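Local structure of putative metalloprotease II (Bacteroides fragilis, 4ON1) at residues M26-E29 with D30-V34; K232-D236 with S237-T241. The protein probably acts as a zinc-dependent metalloendopeptidase that cuts peptide bonds within protein substrates. One frame throughout, in Å; residues are numbered along the deposited sequence.

Contact 1 of 2, residues M26-E29 with D30-V34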
loop_
_atom_site.group_PDB
_atom_site.type_symbol
_atom_site.label_atom_id
_atom_site.label_comp_id
_atom_site.label_asym_id
_atom_site.label_seq_id
_atom_site.Cartn_x
_atom_site.Cartn_y
_atom_site.Cartn_z
ATOM N N MET A 26 -21.188 -3.177 -10.144
ATOM C CA MET A 26 -20.026 -3.602 -10.916
ATOM C C MET A 26 -19.382 -4.853 -10.322
ATOM O O MET A 26 -19.363 -5.040 -9.102
ATOM C CB MET A 26 -18.990 -2.481 -10.993
ATOM C CG MET A 26 -18.255 -2.247 -9.697
ATOM S SD MET A 26 -16.981 -0.991 -9.833
ATOM C CE MET A 26 -16.402 -0.997 -8.137
ATOM N N ASP A 27 -18.878 -5.724 -11.187
ATOM C CA ASP A 27 -17.989 -6.784 -10.733
ATOM C C ASP A 27 -16.646 -6.630 -11.451
ATOM O O ASP A 27 -16.422 -5.612 -12.113
ATOM C CB ASP A 27 -18.605 -8.168 -10.951
ATOM C CG ASP A 27 -18.946 -8.446 -12.399
ATOM O OD1 ASP A 27 -18.494 -7.700 -13.292
ATOM O OD2 ASP A 27 -19.672 -9.435 -12.645
ATOM N N TYR A 28 -15.764 -7.619 -11.318
ATOM C CA TYR A 28 -14.410 -7.503 -11.859
ATOM C C TYR A 28 -14.393 -7.132 -13.342
ATOM O O TYR A 28 -13.653 -6.239 -13.747
ATOM C CB TYR A 28 -13.611 -8.804 -11.658
ATOM C CG TYR A 28 -12.234 -8.728 -12.291
ATOM C CD1 TYR A 28 -11.182 -8.097 -11.635
ATOM C CD2 TYR A 28 -11.992 -9.260 -13.554
ATOM C CE1 TYR A 28 -9.924 -8.004 -12.216
ATOM C CE2 TYR A 28 -10.732 -9.176 -14.144
ATOM C CZ TYR A 28 -9.706 -8.547 -13.467
ATOM O OH TYR A 28 -8.462 -8.467 -14.050
ATOM N N GLU A 29 -15.187 -7.813 -14.161
ATOM C CA GLU A 29 -15.126 -7.536 -15.591
ATOM C C GLU A 29 -15.555 -6.109 -15.938
ATOM O O GLU A 29 -15.040 -5.529 -16.890
ATOM C CB GLU A 29 -15.963 -8.548 -16.374
ATOM C CG GLU A 29 -15.360 -9.950 -16.370
ATOM C CD GLU A 29 -13.966 -10.001 -17.007
ATOM O OE1 GLU A 29 -13.122 -10.803 -16.543
ATOM O OE2 GLU A 29 -13.716 -9.252 -17.979
ATOM N N ASP A 30 -16.483 -5.540 -15.172
ATOM C CA ASP A 30 -16.865 -4.143 -15.391
ATOM C C ASP A 30 -15.711 -3.182 -15.120
ATOM O O ASP A 30 -15.354 -2.363 -15.970
ATOM C CB ASP A 30 -18.038 -3.756 -14.502
ATOM C CG ASP A 30 -19.311 -4.498 -14.858
ATOM O OD1 ASP A 30 -19.575 -4.705 -16.061
ATOM O OD2 ASP A 30 -20.044 -4.870 -13.922
ATOM N N LEU A 31 -15.142 -3.276 -13.924
ATOM C CA LEU A 31 -14.081 -2.358 -13.521
ATOM C C LEU A 31 -12.822 -2.594 -14.347
ATOM O O LEU A 31 -12.215 -1.640 -14.836
ATOM C CB LEU A 31 -13.781 -2.503 -12.029
ATOM C CG LEU A 31 -12.676 -1.585 -11.501
ATOM C CD1 LEU A 31 -12.878 -0.152 -11.990
ATOM C CD2 LEU A 31 -12.628 -1.636 -9.983
ATOM N N ALA A 32 -12.444 -3.862 -14.525
ATOM C CA ALA A 32 -11.271 -4.188 -15.332
ATOM C C ALA A 32 -11.483 -3.795 -16.793
ATOM O O ALA A 32 -10.538 -3.404 -17.482
ATOM C CB ALA A 32 -10.937 -5.686 -15.223
ATOM N N GLY A 33 -12.725 -3.897 -17.257
ATOM C CA GLY A 33 -13.073 -3.499 -18.611
ATOM C C GLY A 33 -12.771 -2.030 -18.848
ATOM O O GLY A 33 -12.349 -1.630 -19.940
ATOM N N VAL A 34 -12.986 -1.222 -17.816
ATOM C CA VAL A 34 -12.653 0.201 -17.874
ATOM C C VAL A 34 -11.142 0.436 -17.731
ATOM O O VAL A 34 -10.519 1.078 -18.589
ATOM C CB VAL A 34 -13.403 0.995 -16.780
ATOM C CG1 VAL A 34 -12.934 2.440 -16.729
ATOM C CG2 VAL A 34 -14.913 0.918 -16.999
#
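Asp30 reaches back over the start of helix 28-35 to Asp27, the N-cap residue. Asp30 OD2 accepts the Asp27 backbone N at 3.1 Å, with an angle of 158° at the hydrogen; the N-H comes from the anti side of the carboxylate and somewhat out of its plane. The return bond, Asp30 N to Asp27 OD1 at 3.5 Å, is weak. It is possible because Asp27 CG sits between its own backbone N and carbonyl carbon (chi1 58°), which swings the carboxylate over the first turn. The two reciprocal bonds define a capping box. They also bring Asp27 OD1 within 3.3 Å of Asp30 OD2, a repulsive approach that the helix N-terminus may offset in part. At Leu31 the backbone N bonds almost straight to Asp27 O (3.2 Å), and Leu31 CB lies 4.2 Å from Met26 SD, the two side chains running alongside each other. Since Met26 precedes the N-cap and Leu31 is four residues beyond it, this pairing has the spacing of a hydrophobic staple outside the capping box; both residues also touch Leu21 of strand 19-22. Ala32 meets Tyr28 in two ways. Its N donates to Tyr28 O at 2.8 Å, and its CB rests over one face of the phenol ring, offset toward the rim, 3.8 Å from the centroid and 20° off the normal, a CH-pi contact. The ring's far end is fixed by a hydrogen bond from Tyr28 OH to Ser89 O. Gly33 N then donates to Glu29 O at 2.9 Å, approaching from above the carbonyl plane.

Contact 2 of 2, residues K232-D236 with S237-T241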
loop_
_atom_site.group_PDB
_atom_site.type_symbol
_atom_site.label_atom_id
_atom_site.label_comp_id
_atom_site.label_asym_id
_atom_site.label_seq_id
_atom_site.Cartn_x
_atom_site.Cartn_y
_atom_site.Cartn_z
ATOM N N LYS A 232 6.130 10.182 -4.905
ATOM C CA LYS A 232 5.900 10.864 -6.180
ATOM C C LYS A 232 6.909 11.985 -6.441
ATOM O O LYS A 232 7.363 12.178 -7.578
ATOM C CB LYS A 232 4.486 11.442 -6.232
ATOM C CG LYS A 232 4.149 12.090 -7.568
ATOM C CD LYS A 232 2.749 12.699 -7.585
ATOM C CE LYS A 232 1.668 11.638 -7.495
ATOM N NZ LYS A 232 0.382 12.203 -6.996
ATOM N N PHE A 233 7.265 12.729 -5.399
ATOM C CA PHE A 233 8.196 13.842 -5.583
ATOM C C PHE A 233 9.572 13.394 -6.073
ATOM O O PHE A 233 10.276 14.155 -6.731
ATOM C CB PHE A 233 8.328 14.650 -4.287
ATOM C CG PHE A 233 9.086 13.951 -3.186
ATOM C CD1 PHE A 233 10.388 14.324 -2.878
ATOM C CD2 PHE A 233 8.483 12.955 -2.432
ATOM C CE1 PHE A 233 11.080 13.707 -1.847
ATOM C CE2 PHE A 233 9.172 12.331 -1.406
ATOM C CZ PHE A 233 10.472 12.704 -1.114
ATOM N N LEU A 234 9.935 12.150 -5.789
ATOM C CA LEU A 234 11.189 11.597 -6.293
ATOM C C LEU A 234 11.012 10.939 -7.665
ATOM O O LEU A 234 11.969 10.824 -8.436
ATOM C CB LEU A 234 11.757 10.582 -5.302
ATOM C CG LEU A 234 12.184 11.078 -3.918
ATOM C CD1 LEU A 234 12.683 9.912 -3.056
ATOM C CD2 LEU A 234 13.266 12.118 -4.052
ATOM N N ILE A 235 9.785 10.523 -7.970
ATOM C CA ILE A 235 9.497 9.820 -9.223
ATOM C C ILE A 235 9.212 10.782 -10.378
ATOM O O ILE A 235 9.765 10.631 -11.467
ATOM C CB ILE A 235 8.290 8.869 -9.069
ATOM C CG1 ILE A 235 8.568 7.801 -8.006
ATOM C CG2 ILE A 235 7.944 8.222 -10.407
ATOM C CD1 ILE A 235 7.354 6.939 -7.657
ATOM N N ASP A 236 8.359 11.776 -10.135
ATOM C CA ASP A 236 8.003 12.754 -11.169
ATOM C C ASP A 236 9.194 13.608 -11.590
ATOM O O ASP A 236 9.272 14.082 -12.722
ATOM C CB ASP A 236 6.879 13.679 -10.689
ATOM C CG ASP A 236 5.523 13.014 -10.715
ATOM O OD1 ASP A 236 5.429 11.877 -11.225
ATOM O OD2 ASP A 236 4.547 13.644 -10.248
ATOM N N SER A 237 10.106 13.828 -10.655
ATOM C CA SER A 237 11.289 14.632 -10.914
ATOM C C SER A 237 12.368 13.822 -11.621
ATOM O O SER A 237 13.396 14.364 -12.020
ATOM C CB SER A 237 11.830 15.188 -9.602
ATOM O OG SER A 237 12.048 14.132 -8.678
ATOM N N GLY A 238 12.142 12.518 -11.748
ATOM C CA GLY A 238 13.082 11.666 -12.447
ATOM C C GLY A 238 14.274 11.223 -11.622
ATOM O O GLY A 238 15.259 10.749 -12.174
ATOM N N PHE A 239 14.198 11.365 -10.303
ATOM C CA PHE A 239 15.285 10.880 -9.453
ATOM C C PHE A 239 15.296 9.352 -9.362
ATOM O O PHE A 239 16.355 8.728 -9.395
ATOM C CB PHE A 239 15.190 11.486 -8.056
ATOM C CG PHE A 239 15.577 12.938 -8.002
ATOM C CD1 PHE A 239 14.807 13.848 -7.295
ATOM C CD2 PHE A 239 16.720 13.388 -8.648
ATOM C CE1 PHE A 239 15.163 15.192 -7.243
ATOM C CE2 PHE A 239 17.084 14.727 -8.598
ATOM C CZ PHE A 239 16.301 15.630 -7.891
ATOM N N ILE A 240 14.117 8.750 -9.237
ATOM C CA ILE A 240 14.023 7.299 -9.156
ATOM C C ILE A 240 12.865 6.762 -9.985
ATOM O O ILE A 240 11.954 7.503 -10.348
ATOM C CB ILE A 240 13.824 6.803 -7.701
ATOM C CG1 ILE A 240 12.408 7.129 -7.221
ATOM C CG2 ILE A 240 14.891 7.375 -6.766
ATOM C CD1 ILE A 240 12.158 6.811 -5.743
ATOM N N THR A 241 12.933 5.474 -10.304
ATOM C CA THR A 241 11.764 4.706 -10.694
ATOM C C THR A 241 11.635 3.637 -9.625
ATOM O O THR A 241 12.630 3.249 -9.012
ATOM C CB THR A 241 11.893 4.059 -12.089
ATOM O OG1 THR A 241 13.037 3.196 -12.104
ATOM C CG2 THR A 241 12.036 5.128 -13.167
HETATM O O HOH W 1 11.171 8.631 -12.474
#
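Leu234 O collects two backbone N-H groups from the chain that leaves helix 232-235. The Ile240 N bond is 3.1 Å long and well angled, though its donor lies above the carbonyl plane; the Phe239 N bond, at 3.0 Å, is bent and weak. One residue along, Gly238 N donates to Ile235 O at 3.0 Å and closes a type I turn from Ile235 to Gly238. The Phe239 and Gly238 bonds back into the last turn, together with the positive phi of Gly238 (82°), identify a Schellman motif.

A side-chain hydroxyl adds a bond to the carbonyl just before that of Leu234: Ser237 OG donates to Phe233 O at 2.6 Å. With chi1 at 54°, OG lies between its own backbone N and carbonyl carbon and is folded back against the helix end. A water joins Ile235 O and Ile240 O, donating to both, while Ile235 CA makes a nearly straight C-H...O contact with that same Ile240 O.

The apolar contacts lie around this polar framework. Leu234 crosses Phe239 at about a right angle, its CD2 4.0 Å from CD1 of the ring, which it meets obliquely; this is the hydrophobic pairing that commonly accompanies a Schellman motif. Ile240 CD1 comes to 3.8 Å from Leu234 CB, and the CG1 atoms of Ile235 and Ile240 also touch. Leu374 of helix 367-378 contacts both Leu234 and Phe239, and Trp370 of that helix stacks on Phe233.

The carbonyls of Phe233, Leu234 and Ile235 thus keep partners where the helical pattern stops, in a hydroxyl, turn and strand amides, and a water, which probably lowers the cost of ending the helix here and passing into strand 240-248.

In the fold
Contact 1 comes first along the chain and lies in the region that matches the fragilysin N-terminal domain family, on helix 28-35, which follows strand 19-22 and precedes its parallel partner 43-49 in the chain. Contact 2 follows much later, in the metallopeptidase region, where helix 232-235 turns into strand 240-248. Their centres are about 30 Å apart and their nearest atoms about 19 Å, so they do not touch. Strand pairing nevertheless links their surroundings: 43-49 pairs with 52-68, which runs parallel to 240-248. Both contacts lie away from the zinc ion held by Asp176, His334, His338 and His344, and each belongs to the framework of its own region rather than to the metal site.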